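Local coordinates for protein iron transport multicopper oxidase FET3 (Saccharomyces cerevisiae, PDB 1ZPU) that oxidises ferrous to ferric iron with four copper ions, reducing oxygen to water, so that yeast can import iron with high affinity, at residues Val195-Val199 / His464-His468; Met155-Thr161 / Asn326-Asn332; Glu214-Ile218 / Met434-Thr438; Val383-Gln387 / Pro418-Asp422. All blocks are in the same frame, centred on the assembly; numbering follows the deposited sequence.

From the N terminus, the chain first opens contact 2 at 155-161, then contact 1 at 195-199 and contact 3 at 214-218, all three in the second cupredoxin domain. Contact 2 closes first, at 326-332, so its loop crosses those of contacts 1 and 3. Contact 4 opens afterwards at 383-387 and closes at 418-422, a short loop wholly within the third domain; it lies inside the loop of contact 3, shut at 434-438, which lies in turn inside that of contact 1, shut at 464-468. Contacts 1, 2 and 3 thus fasten the second domain to the third at separate places, while contact 4 joins a strand to a loop of the third.

Contact 1: residues Val195-Val199 / His464-His468; sequences VGGFV and HIEWH. With CU1 (copper (I) ion), chain B; CU1 (copper (I) ion), chain C.
The buried meeting of G197 and F198 with I465, E466 and W467 is an interdomain contact: a loop of the second cupredoxin domain, between strands 187-194 and 201-205, docks on the copper-binding turn and helix start of the third. This turn carries ligands of two different centres. H464 holds a type 3 copper through NE2 at 2.2 Å, together with H62 and H105, whereas H468 holds the type 1 copper through ND1 at 2.1 Å, together with H392 and C463.

I465 sits at the N-cap of helix 466-470, and E466 N, just beyond it, gives its hydrogen to G197 O at 2.8 Å, so a carbonyl of the other domain satisfies an amide at the helix start. Having no side chain, G197 lets the loop backbone lie close to the start of the helix, with E466 CB 3.6 Å from G197 O. Within its own domain the loop is held by the carboxylate of E141, which receives the amides of G197, F198 and V199.

With CG anti to its backbone N (chi1 178°), F198 lays its ring beside the helix, and W467 meets it in a T-shaped stack: the indole edge points at the phenyl face, the planes stand 86° apart, and W467 CD1 lies 3.8 Å from F198 CG. The indole NE1 goes on to bond Y143 OH, which helps fix the ring's rotation. I465 is the branched apolar filler between these parts. Its CG1 faces F198 O, its CD1 reaches toward the type 1 copper, and its CG2, 3.7 Å from F198 CD1, also rests over the centre of the H468 imidazole.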
loop_
_atom_site.group_PDB
_atom_site.type_symbol
_atom_site.label_atom_id
_atom_site.label_comp_id
_atom_site.label_asym_id
_atom_site.label_seq_id
_atom_site.Cartn_x
_atom_site.Cartn_y
_atom_site.Cartn_z
ATOM N N VAL A 195 1.967 0.068 8.417
ATOM C CA VAL A 195 1.307 -1.142 7.907
ATOM C C VAL A 195 -0.191 -1.127 8.222
ATOM O O VAL A 195 -0.828 -2.168 8.324
ATOM C CB VAL A 195 1.955 -2.387 8.508
ATOM C CG1 VAL A 195 3.390 -2.561 7.962
ATOM C CG2 VAL A 195 1.979 -2.260 10.012
ATOM N N GLY A 196 -0.747 0.066 8.405
ATOM C CA GLY A 196 -2.152 0.211 8.750
ATOM C C GLY A 196 -3.039 0.044 7.530
ATOM O O GLY A 196 -2.560 -0.040 6.390
ATOM N N GLY A 197 -4.345 -0.016 7.775
ATOM C CA GLY A 197 -5.306 -0.214 6.705
ATOM C C GLY A 197 -6.058 1.060 6.364
ATOM O O GLY A 197 -6.749 1.138 5.350
ATOM N N PHE A 198 -5.928 2.069 7.201
ATOM C CA PHE A 198 -6.766 3.245 7.051
ATOM C C PHE A 198 -5.983 4.527 7.298
ATOM O O PHE A 198 -5.653 5.251 6.382
ATOM C CB PHE A 198 -7.985 3.125 7.998
ATOM C CG PHE A 198 -8.923 4.304 7.986
ATOM C CD1 PHE A 198 -8.984 5.186 6.912
ATOM C CD2 PHE A 198 -9.802 4.495 9.047
ATOM C CE1 PHE A 198 -9.893 6.261 6.911
ATOM C CE2 PHE A 198 -10.710 5.580 9.054
ATOM C CZ PHE A 198 -10.746 6.452 7.987
ATOM N N VAL A 199 -5.654 4.764 8.551
ATOM C CA VAL A 199 -5.346 6.092 9.042
ATOM C C VAL A 199 -3.866 6.537 8.883
ATOM O O VAL A 199 -2.940 5.810 9.227
ATOM C CB VAL A 199 -5.851 6.119 10.499
ATOM C CG1 VAL A 199 -4.875 6.780 11.453
ATOM C CG2 VAL A 199 -7.225 6.718 10.558
ATOM N N HIS A 464 -4.781 2.918 -1.058
ATOM C CA HIS A 464 -4.365 1.887 -0.127
ATOM C C HIS A 464 -5.167 1.884 1.180
ATOM O O HIS A 464 -4.868 1.115 2.088
ATOM C CB HIS A 464 -2.877 1.991 0.148
ATOM C CG HIS A 464 -2.227 0.667 0.359
ATOM N ND1 HIS A 464 -2.428 -0.088 1.496
ATOM C CD2 HIS A 464 -1.401 -0.058 -0.435
ATOM C CE1 HIS A 464 -1.744 -1.217 1.395
ATOM N NE2 HIS A 464 -1.107 -1.220 0.235
ATOM N N ILE A 465 -6.184 2.732 1.276
ATOM C CA ILE A 465 -7.086 2.676 2.401
ATOM C C ILE A 465 -8.037 1.544 2.116
ATOM O O ILE A 465 -8.824 1.605 1.175
ATOM C CB ILE A 465 -7.884 3.973 2.582
ATOM C CG1 ILE A 465 -6.988 5.086 3.151
ATOM C CG2 ILE A 465 -9.115 3.721 3.492
ATOM C CD1 ILE A 465 -7.608 6.475 3.086
ATOM N N GLU A 466 -7.963 0.509 2.937
ATOM C CA GLU A 466 -8.674 -0.727 2.689
ATOM C C GLU A 466 -10.163 -0.544 2.424
ATOM O O GLU A 466 -10.740 -1.214 1.555
ATOM C CB GLU A 466 -8.421 -1.674 3.850
ATOM C CG GLU A 466 -7.114 -2.447 3.676
ATOM C CD GLU A 466 -7.239 -3.565 2.624
ATOM O OE1 GLU A 466 -7.959 -4.564 2.911
ATOM O OE2 GLU A 466 -6.625 -3.432 1.524
ATOM N N TRP A 467 -10.777 0.377 3.163
ATOM C CA TRP A 467 -12.188 0.685 2.986
ATOM C C TRP A 467 -12.470 1.237 1.592
ATOM O O TRP A 467 -13.472 0.885 0.977
ATOM C CB TRP A 467 -12.651 1.660 4.062
ATOM C CG TRP A 467 -12.227 1.244 5.452
ATOM C CD1 TRP A 467 -11.380 1.919 6.287
ATOM C CD2 TRP A 467 -12.633 0.055 6.161
ATOM N NE1 TRP A 467 -11.246 1.227 7.476
ATOM C CE2 TRP A 467 -11.995 0.081 7.419
ATOM C CE3 TRP A 467 -13.476 -1.021 5.849
ATOM C CZ2 TRP A 467 -12.167 -0.924 8.368
ATOM C CZ3 TRP A 467 -13.648 -2.025 6.785
ATOM C CH2 TRP A 467 -12.992 -1.971 8.036
ATOM N N HIS A 468 -11.577 2.080 1.086
ATOM C CA HIS A 468 -11.783 2.699 -0.203
ATOM C C HIS A 468 -11.540 1.716 -1.357
ATOM O O HIS A 468 -12.198 1.792 -2.413
ATOM C CB HIS A 468 -10.940 3.966 -0.335
ATOM C CG HIS A 468 -11.261 5.011 0.693
ATOM N ND1 HIS A 468 -10.467 6.122 0.902
ATOM C CD2 HIS A 468 -12.275 5.107 1.585
ATOM C CE1 HIS A 468 -10.984 6.857 1.867
ATOM N NE2 HIS A 468 -12.077 6.261 2.300
HETATM CU CU CU1 B . -8.877 6.638 -0.343
HETATM CU CU CU1 C . 0.584 -2.607 -0.198
#

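Contact 2: residues Met155-Thr161 / Asn326-Asn332; sequences MSVYNPT and NLKNGVN
V331 lies obliquely across the bent side chain of M155, its CG2 4.1 Å from M155 CG, where two loops of neighbouring domains meet near the surface. One loop follows helix 147-154 in the second cupredoxin domain; the other is the tip of the hairpin formed by strands 316-326 and 332-336. The flexible, unbranched methionine bends at chi2 and chi3, so that its CG lies against the valine while SD passes on toward N332 O.

At the outer side V157 CG1 touches the opposing backbone, 3.3 Å from N329 O and 3.9 Å from G330 CA. Glycine fits position 330 twice over: its phi is positive, and a CB would run into V157 CG1.

At the other end N332 turns its CG anti to the backbone N (chi1 -170°), which lays the amide alongside the backbone of P160 and T161, with ND2 3.6 Å from P160 O. Replaced by an alanine here, the residue would keep its CB near N159 O but would probably open a gap beside P160 and T161 where the amide had lain.

The clear hydrogen bonds lie within the loops. S156 OG accepts from Y158 N in an ST turn, and N329 OD1 from V331 N in an Asx turn, each overlapping a type I beta turn. The chemistry implies two internally braced turns whose fit rests largely on shape, with amide groups lying near the P160 carbonyl.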
loop_
_atom_site.group_PDB
_atom_site.type_symbol
_atom_site.label_atom_id
_atom_site.label_comp_id
_atom_site.label_asym_id
_atom_site.label_seq_id
_atom_site.Cartn_x
_atom_site.Cartn_y
_atom_site.Cartn_z
ATOM N N MET A 155 -20.497 -1.168 3.930
ATOM C CA MET A 155 -21.079 -1.192 2.607
ATOM C C MET A 155 -22.560 -1.510 2.780
ATOM O O MET A 155 -22.993 -2.648 2.585
ATOM C CB MET A 155 -20.387 -2.257 1.761
ATOM C CG MET A 155 -19.999 -1.773 0.379
ATOM S SD MET A 155 -18.411 -0.916 0.387
ATOM C CE MET A 155 -17.362 -2.341 0.582
ATOM N N SER A 156 -23.330 -0.495 3.157
ATOM C CA SER A 156 -24.681 -0.694 3.653
ATOM C C SER A 156 -25.548 0.496 3.289
ATOM O O SER A 156 -25.036 1.610 3.163
ATOM C CB SER A 156 -24.635 -0.847 5.181
ATOM O OG SER A 156 -25.939 -0.929 5.732
ATOM N N VAL A 157 -26.854 0.262 3.143
ATOM C CA VAL A 157 -27.813 1.342 2.935
ATOM C C VAL A 157 -27.956 2.229 4.168
ATOM O O VAL A 157 -28.429 3.353 4.067
ATOM C CB VAL A 157 -29.213 0.823 2.549
ATOM C CG1 VAL A 157 -29.270 0.485 1.085
ATOM C CG2 VAL A 157 -29.602 -0.369 3.403
ATOM N N TYR A 158 -27.558 1.727 5.330
ATOM C CA TYR A 158 -27.601 2.543 6.536
ATOM C C TYR A 158 -26.295 3.319 6.733
ATOM O O TYR A 158 -26.040 3.873 7.804
ATOM C CB TYR A 158 -27.971 1.699 7.748
ATOM C CG TYR A 158 -29.113 0.756 7.461
ATOM C CD1 TYR A 158 -28.889 -0.610 7.307
ATOM C CD2 TYR A 158 -30.411 1.228 7.307
ATOM C CE1 TYR A 158 -29.932 -1.484 7.023
ATOM C CE2 TYR A 158 -31.451 0.365 7.025
ATOM C CZ TYR A 158 -31.205 -0.993 6.883
ATOM O OH TYR A 158 -32.233 -1.870 6.611
ATOM N N ASN A 159 -25.484 3.358 5.673
ATOM C CA ASN A 159 -24.281 4.164 5.629
ATOM C C ASN A 159 -24.164 4.911 4.312
ATOM O O ASN A 159 -23.248 4.640 3.533
ATOM C CB ASN A 159 -23.047 3.295 5.807
ATOM C CG ASN A 159 -21.804 4.117 6.089
ATOM O OD1 ASN A 159 -21.876 5.138 6.768
ATOM N ND2 ASN A 159 -20.666 3.677 5.577
ATOM N N PRO A 160 -25.083 5.867 4.059
ATOM C CA PRO A 160 -25.130 6.566 2.769
ATOM C C PRO A 160 -23.949 7.527 2.550
ATOM O O PRO A 160 -23.630 7.858 1.410
ATOM C CB PRO A 160 -26.432 7.353 2.852
ATOM C CG PRO A 160 -27.144 6.842 4.059
ATOM C CD PRO A 160 -26.118 6.367 4.976
ATOM N N THR A 161 -23.312 7.959 3.635
ATOM C CA THR A 161 -22.206 8.902 3.583
ATOM C C THR A 161 -20.942 8.221 3.117
ATOM O O THR A 161 -19.995 8.885 2.707
ATOM C CB THR A 161 -21.961 9.495 4.980
ATOM O OG1 THR A 161 -23.103 10.260 5.354
ATOM C CG2 THR A 161 -20.732 10.421 5.009
ATOM N N ASN A 326 -23.287 7.413 -4.369
ATOM C CA ASN A 326 -24.257 6.331 -4.157
ATOM C C ASN A 326 -24.780 5.729 -5.461
ATOM O O ASN A 326 -25.055 6.450 -6.422
ATOM C CB ASN A 326 -25.423 6.826 -3.293
ATOM C CG ASN A 326 -25.005 7.109 -1.863
ATOM O OD1 ASN A 326 -24.547 6.217 -1.151
ATOM N ND2 ASN A 326 -25.152 8.357 -1.436
ATOM N N LEU A 327 -24.918 4.407 -5.487
ATOM C CA LEU A 327 -25.505 3.717 -6.636
ATOM C C LEU A 327 -26.944 3.204 -6.369
ATOM O O LEU A 327 -27.500 3.394 -5.275
ATOM C CB LEU A 327 -24.582 2.580 -7.117
ATOM C CG LEU A 327 -23.206 2.880 -7.730
ATOM C CD1 LEU A 327 -22.554 1.601 -8.179
ATOM C CD2 LEU A 327 -23.292 3.824 -8.899
ATOM N N LYS A 328 -27.533 2.567 -7.382
ATOM C CA LYS A 328 -28.916 2.064 -7.357
ATOM C C LYS A 328 -29.250 1.203 -6.132
ATOM O O LYS A 328 -30.386 1.215 -5.640
ATOM C CB LYS A 328 -29.163 1.234 -8.614
ATOM C CG LYS A 328 -30.404 1.602 -9.358
ATOM C CD LYS A 328 -30.812 0.481 -10.287
ATOM C CE LYS A 328 -31.787 0.973 -11.328
ATOM N NZ LYS A 328 -32.190 -0.151 -12.194
ATOM N N ASN A 329 -28.267 0.447 -5.648
ATOM C CA ASN A 329 -28.494 -0.396 -4.475
ATOM C C ASN A 329 -28.392 0.368 -3.151
ATOM O O ASN A 329 -28.516 -0.224 -2.077
ATOM C CB ASN A 329 -27.618 -1.657 -4.491
ATOM C CG ASN A 329 -26.150 -1.366 -4.259
ATOM O OD1 ASN A 329 -25.713 -0.211 -4.237
ATOM N ND2 ASN A 329 -25.374 -2.427 -4.078
ATOM N N GLY A 330 -28.176 1.681 -3.242
ATOM C CA GLY A 330 -28.191 2.563 -2.081
ATOM C C GLY A 330 -26.890 2.647 -1.306
ATOM O O GLY A 330 -26.773 3.452 -0.378
ATOM N N VAL A 331 -25.908 1.822 -1.665
ATOM C CA VAL A 331 -24.625 1.854 -0.968
ATOM C C VAL A 331 -23.657 2.826 -1.637
ATOM O O VAL A 331 -23.807 3.161 -2.815
ATOM C CB VAL A 331 -23.992 0.433 -0.756
ATOM C CG1 VAL A 331 -25.047 -0.665 -0.798
ATOM C CG2 VAL A 331 -22.876 0.150 -1.748
ATOM N N ASN A 332 -22.672 3.275 -0.869
ATOM C CA ASN A 332 -21.724 4.276 -1.327
ATOM C C ASN A 332 -20.424 3.669 -1.876
ATOM O O ASN A 332 -19.692 2.993 -1.153
ATOM C CB ASN A 332 -21.437 5.257 -0.194
ATOM C CG ASN A 332 -20.655 6.459 -0.651
ATOM O OD1 ASN A 332 -19.448 6.557 -0.414
ATOM N ND2 ASN A 332 -21.333 7.386 -1.311
#

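Contact 3: residues Glu214-Ile218 / Met434-Thr438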
loop_
_atom_site.group_PDB
_atom_site.type_symbol
_atom_site.label_atom_id
_atom_site.label_comp_id
_atom_site.label_asym_id
_atom_site.label_seq_id
_atom_site.Cartn_x
_atom_site.Cartn_y
_atom_site.Cartn_z
ATOM N N GLU A 214 15.741 7.194 3.391
ATOM C CA GLU A 214 15.069 6.365 2.403
ATOM C C GLU A 214 13.556 6.539 2.506
ATOM O O GLU A 214 12.998 6.617 3.610
ATOM C CB GLU A 214 15.450 4.892 2.601
ATOM C CG GLU A 214 14.908 3.943 1.529
ATOM C CD GLU A 214 14.359 2.623 2.105
ATOM O OE1 GLU A 214 15.190 1.771 2.511
ATOM O OE2 GLU A 214 13.107 2.439 2.141
ATOM N N ILE A 215 12.890 6.609 1.357
ATOM C CA ILE A 215 11.433 6.430 1.319
ATOM C C ILE A 215 11.054 5.359 0.295
ATOM O O ILE A 215 11.611 5.322 -0.804
ATOM C CB ILE A 215 10.666 7.753 1.033
ATOM C CG1 ILE A 215 11.121 8.390 -0.286
ATOM C CG2 ILE A 215 10.795 8.716 2.203
ATOM C CD1 ILE A 215 10.188 9.438 -0.800
ATOM N N ASP A 216 10.124 4.483 0.671
ATOM C CA ASP A 216 9.604 3.426 -0.209
ATOM C C ASP A 216 10.690 2.729 -1.032
ATOM O O ASP A 216 10.553 2.594 -2.256
ATOM C CB ASP A 216 8.514 3.973 -1.159
ATOM C CG ASP A 216 7.302 4.566 -0.420
ATOM O OD1 ASP A 216 6.324 4.965 -1.105
ATOM O OD2 ASP A 216 7.320 4.643 0.829
ATOM N N GLY A 217 11.777 2.316 -0.385
ATOM C CA GLY A 217 12.864 1.629 -1.107
ATOM C C GLY A 217 13.837 2.508 -1.885
ATOM O O GLY A 217 14.848 2.013 -2.394
ATOM N N ILE A 218 13.546 3.807 -1.976
ATOM C CA ILE A 218 14.389 4.777 -2.709
ATOM C C ILE A 218 15.298 5.564 -1.745
ATOM O O ILE A 218 14.811 6.394 -0.965
ATOM C CB ILE A 218 13.496 5.769 -3.527
ATOM C CG1 ILE A 218 12.632 5.029 -4.572
ATOM C CG2 ILE A 218 14.306 6.923 -4.139
ATOM C CD1 ILE A 218 13.386 4.211 -5.633
ATOM N N MET A 434 11.154 13.613 -6.837
ATOM C CA MET A 434 11.147 12.564 -5.840
ATOM C C MET A 434 10.544 11.307 -6.465
ATOM O O MET A 434 9.786 11.397 -7.432
ATOM C CB MET A 434 10.341 13.041 -4.630
ATOM C CG MET A 434 10.036 11.992 -3.598
ATOM S SD MET A 434 8.468 11.161 -3.927
ATOM C CE MET A 434 7.275 12.220 -3.119
ATOM N N ARG A 435 10.895 10.144 -5.923
ATOM C CA ARG A 435 10.359 8.868 -6.378
ATOM C C ARG A 435 9.904 8.012 -5.194
ATOM O O ARG A 435 10.605 7.930 -4.172
ATOM C CB ARG A 435 11.412 8.116 -7.182
ATOM C CG ARG A 435 11.279 8.254 -8.674
ATOM C CD ARG A 435 12.626 8.508 -9.327
ATOM N NE ARG A 435 13.657 7.560 -8.915
ATOM C CZ ARG A 435 14.928 7.894 -8.731
ATOM N NH1 ARG A 435 15.313 9.151 -8.915
ATOM N NH2 ARG A 435 15.814 6.982 -8.358
ATOM N N ARG A 436 8.735 7.380 -5.339
ATOM C CA ARG A 436 8.232 6.428 -4.361
ATOM C C ARG A 436 7.100 5.595 -4.956
ATOM O O ARG A 436 6.779 5.755 -6.139
ATOM C CB ARG A 436 7.791 7.138 -3.081
ATOM C CG ARG A 436 6.616 8.131 -3.191
ATOM C CD ARG A 436 6.389 8.851 -1.852
ATOM N NE ARG A 436 6.611 7.928 -0.745
ATOM C CZ ARG A 436 6.781 8.273 0.523
ATOM N NH1 ARG A 436 6.756 9.543 0.888
ATOM N NH2 ARG A 436 6.970 7.334 1.435
ATOM N N ASP A 437 6.502 4.710 -4.151
ATOM C CA ASP A 437 5.431 3.852 -4.651
ATOM C C ASP A 437 4.062 4.204 -4.081
ATOM O O ASP A 437 3.042 3.691 -4.530
ATOM C CB ASP A 437 5.766 2.362 -4.482
ATOM C CG ASP A 437 5.905 1.946 -3.029
ATOM O OD1 ASP A 437 6.936 1.304 -2.724
ATOM O OD2 ASP A 437 4.993 2.239 -2.206
ATOM N N THR A 438 4.038 5.094 -3.100
ATOM C CA THR A 438 2.788 5.434 -2.446
ATOM C C THR A 438 2.824 6.916 -2.104
ATOM O O THR A 438 3.775 7.395 -1.504
ATOM C CB THR A 438 2.568 4.543 -1.196
ATOM O OG1 THR A 438 2.748 3.161 -1.562
ATOM C CG2 THR A 438 1.182 4.744 -0.594
#
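D216 and R436 form a two-pronged salt bridge between the second and third cupredoxin domains, from the tip of a beta hairpin to the end of an edge strand. R436 grips side-on, NE to D216 OD1 at 3.0 Å and NH2 to D216 OD2 at 2.8 Å; both oxygens lie near the guanidinium plane but are met from above the carboxylate plane, the two planes being 62° apart. D216 OD1 also takes D437 N on its anti lone pair, at 3.1 Å, and a weak bond from T438 N.

I215 covers one guanidinium face, its CB 3.7 Å from R436 NH2, while R436 NH1 turns to D299. Were R436 a lysine, the paired grip would probably be lost, leaving a D216 oxygen or D299 without its mate.

Farther out, D437 belongs to the second shell of the copper cluster: its OD2 bonds H62, a type 3 ligand, and its O bonds H395, a type 2 ligand. Its closeness to D216 is probably eased by R436 and R235. The type I' turn I215-I218, with positive phi at D216 and G217, presents D216; at G217 a CB would press on D216 O, and G217 N bonds E214 OE2 at 2.9 Å.

Contact 4: residues Val383-Gln387 / Pro418-Asp422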
loop_
_atom_site.group_PDB
_atom_site.type_symbol
_atom_site.label_atom_id
_atom_site.label_comp_id
_atom_site.label_asym_id
_atom_site.label_seq_id
_atom_site.Cartn_x
_atom_site.Cartn_y
_atom_site.Cartn_z
ATOM N N VAL A 383 -2.686 11.641 -14.039
ATOM C CA VAL A 383 -3.213 12.856 -13.445
ATOM C C VAL A 383 -4.390 12.462 -12.564
ATOM O O VAL A 383 -5.379 11.902 -13.040
ATOM C CB VAL A 383 -3.679 13.882 -14.516
ATOM C CG1 VAL A 383 -4.220 15.143 -13.853
ATOM C CG2 VAL A 383 -2.540 14.226 -15.472
ATOM N N LEU A 384 -4.275 12.749 -11.276
ATOM C CA LEU A 384 -5.316 12.401 -10.344
ATOM C C LEU A 384 -5.906 13.663 -9.729
ATOM O O LEU A 384 -5.193 14.448 -9.106
ATOM C CB LEU A 384 -4.768 11.441 -9.284
ATOM C CG LEU A 384 -5.756 10.833 -8.283
ATOM C CD1 LEU A 384 -5.429 9.387 -8.040
ATOM C CD2 LEU A 384 -5.773 11.590 -6.983
ATOM N N ASN A 385 -7.209 13.846 -9.931
ATOM C CA ASN A 385 -7.955 14.983 -9.394
ATOM C C ASN A 385 -8.934 14.560 -8.285
ATOM O O ASN A 385 -9.976 13.959 -8.562
ATOM C CB ASN A 385 -8.726 15.679 -10.516
ATOM C CG ASN A 385 -7.833 16.133 -11.645
ATOM O OD1 ASN A 385 -6.833 16.814 -11.424
ATOM N ND2 ASN A 385 -8.193 15.769 -12.869
ATOM N N ASN A 386 -8.597 14.875 -7.034
ATOM C CA ASN A 386 -9.471 14.570 -5.902
ATOM C C ASN A 386 -10.684 15.481 -5.839
ATOM O O ASN A 386 -10.564 16.685 -5.610
ATOM C CB ASN A 386 -8.721 14.640 -4.572
ATOM C CG ASN A 386 -9.502 14.006 -3.426
ATOM O OD1 ASN A 386 -10.416 13.218 -3.650
ATOM N ND2 ASN A 386 -9.144 14.353 -2.194
ATOM N N GLN A 387 -11.856 14.895 -6.043
ATOM C CA GLN A 387 -13.116 15.623 -5.952
ATOM C C GLN A 387 -13.741 15.382 -4.577
ATOM O O GLN A 387 -14.795 15.932 -4.249
ATOM C CB GLN A 387 -14.067 15.130 -7.032
ATOM C CG GLN A 387 -14.726 16.222 -7.831
ATOM C CD GLN A 387 -13.886 16.647 -9.011
ATOM O OE1 GLN A 387 -13.079 15.871 -9.524
ATOM N NE2 GLN A 387 -14.066 17.890 -9.447
ATOM N N PRO A 418 -12.821 21.906 -5.069
ATOM C CA PRO A 418 -11.786 21.094 -5.722
ATOM C C PRO A 418 -11.118 21.780 -6.917
ATOM O O PRO A 418 -11.787 22.461 -7.685
ATOM C CB PRO A 418 -12.569 19.867 -6.207
ATOM C CG PRO A 418 -13.784 19.818 -5.343
ATOM C CD PRO A 418 -14.140 21.247 -5.126
ATOM N N HIS A 419 -9.810 21.589 -7.058
ATOM C CA HIS A 419 -9.064 22.102 -8.201
ATOM C C HIS A 419 -8.311 20.991 -8.912
ATOM O O HIS A 419 -7.580 20.222 -8.285
ATOM C CB HIS A 419 -8.136 23.233 -7.774
ATOM C CG HIS A 419 -8.871 24.467 -7.373
ATOM N ND1 HIS A 419 -9.267 24.706 -6.074
ATOM C CD2 HIS A 419 -9.339 25.502 -8.107
ATOM C CE1 HIS A 419 -9.924 25.852 -6.020
ATOM N NE2 HIS A 419 -9.984 26.353 -7.240
ATOM N N SER A 420 -8.526 20.891 -10.218
ATOM C CA SER A 420 -7.854 19.885 -11.034
ATOM C C SER A 420 -6.475 20.372 -11.468
ATOM O O SER A 420 -6.186 21.575 -11.422
ATOM C CB SER A 420 -8.690 19.558 -12.268
ATOM O OG SER A 420 -9.808 18.766 -11.931
ATOM N N PHE A 421 -5.625 19.435 -11.879
ATOM C CA PHE A 421 -4.385 19.786 -12.549
ATOM C C PHE A 421 -4.733 20.401 -13.880
ATOM O O PHE A 421 -5.585 19.879 -14.596
ATOM C CB PHE A 421 -3.523 18.549 -12.780
ATOM C CG PHE A 421 -2.296 18.812 -13.603
ATOM C CD1 PHE A 421 -1.252 19.586 -13.099
ATOM C CD2 PHE A 421 -2.179 18.284 -14.887
ATOM C CE1 PHE A 421 -0.114 19.831 -13.863
ATOM C CE2 PHE A 421 -1.046 18.523 -15.654
ATOM C CZ PHE A 421 -0.010 19.296 -15.140
ATOM N N ASP A 422 -4.085 21.515 -14.200
ATOM C CA ASP A 422 -4.243 22.127 -15.506
ATOM C C ASP A 422 -2.906 22.108 -16.252
ATOM O O ASP A 422 -1.942 22.758 -15.826
ATOM C CB ASP A 422 -4.805 23.544 -15.394
ATOM C CG ASP A 422 -5.304 24.084 -16.730
ATOM O OD1 ASP A 422 -4.706 23.775 -17.791
ATOM O OD2 ASP A 422 -6.306 24.831 -16.723
#
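N385 carries its CG anti to the carbonyl carbon (chi1 -57°) and F421 carries its own anti to the backbone N (chi1 174°), and these two settings bring an amide and a phenyl group against the opposing segments within the third cupredoxin domain. Strand 379-386 of the beta sandwich and the loop 418-422 run in almost opposite directions, yet the bond between them is made by a side chain: N385 OD1 accepts from F421 N at 2.9 Å, with the donor tilted 32° from the carbonyl plane.

Asparagine suits the place because it has two polar ends to spend. While OD1 takes the loop amide, ND2 bonds D321 of the adjacent strand 316-326, so the amide group is held from both ends and kept from turning over. S420 lies beside this group, its OG 3.3 Å from N385 CG, a small residue that lets the loop come close.

Two residues earlier on the strand, V383 also points to the loop and crosses F421 at about a right angle, CG1 lying 3.6 Å from F421 CB. F421 touches N446 and V448 of strand 446-452 as well, which seats the loop on the sheet. L384, by contrast, points away from the loop and touches F394 in the other sheet of the sandwich, and N386 touches H392, a ligand of the type 1 copper.

At the far end, where the strand gives way to loop, the P418 ring sits against backbone and amide: its CB is 3.8 Å from N386 O and 4.1 Å from Q387 NE2.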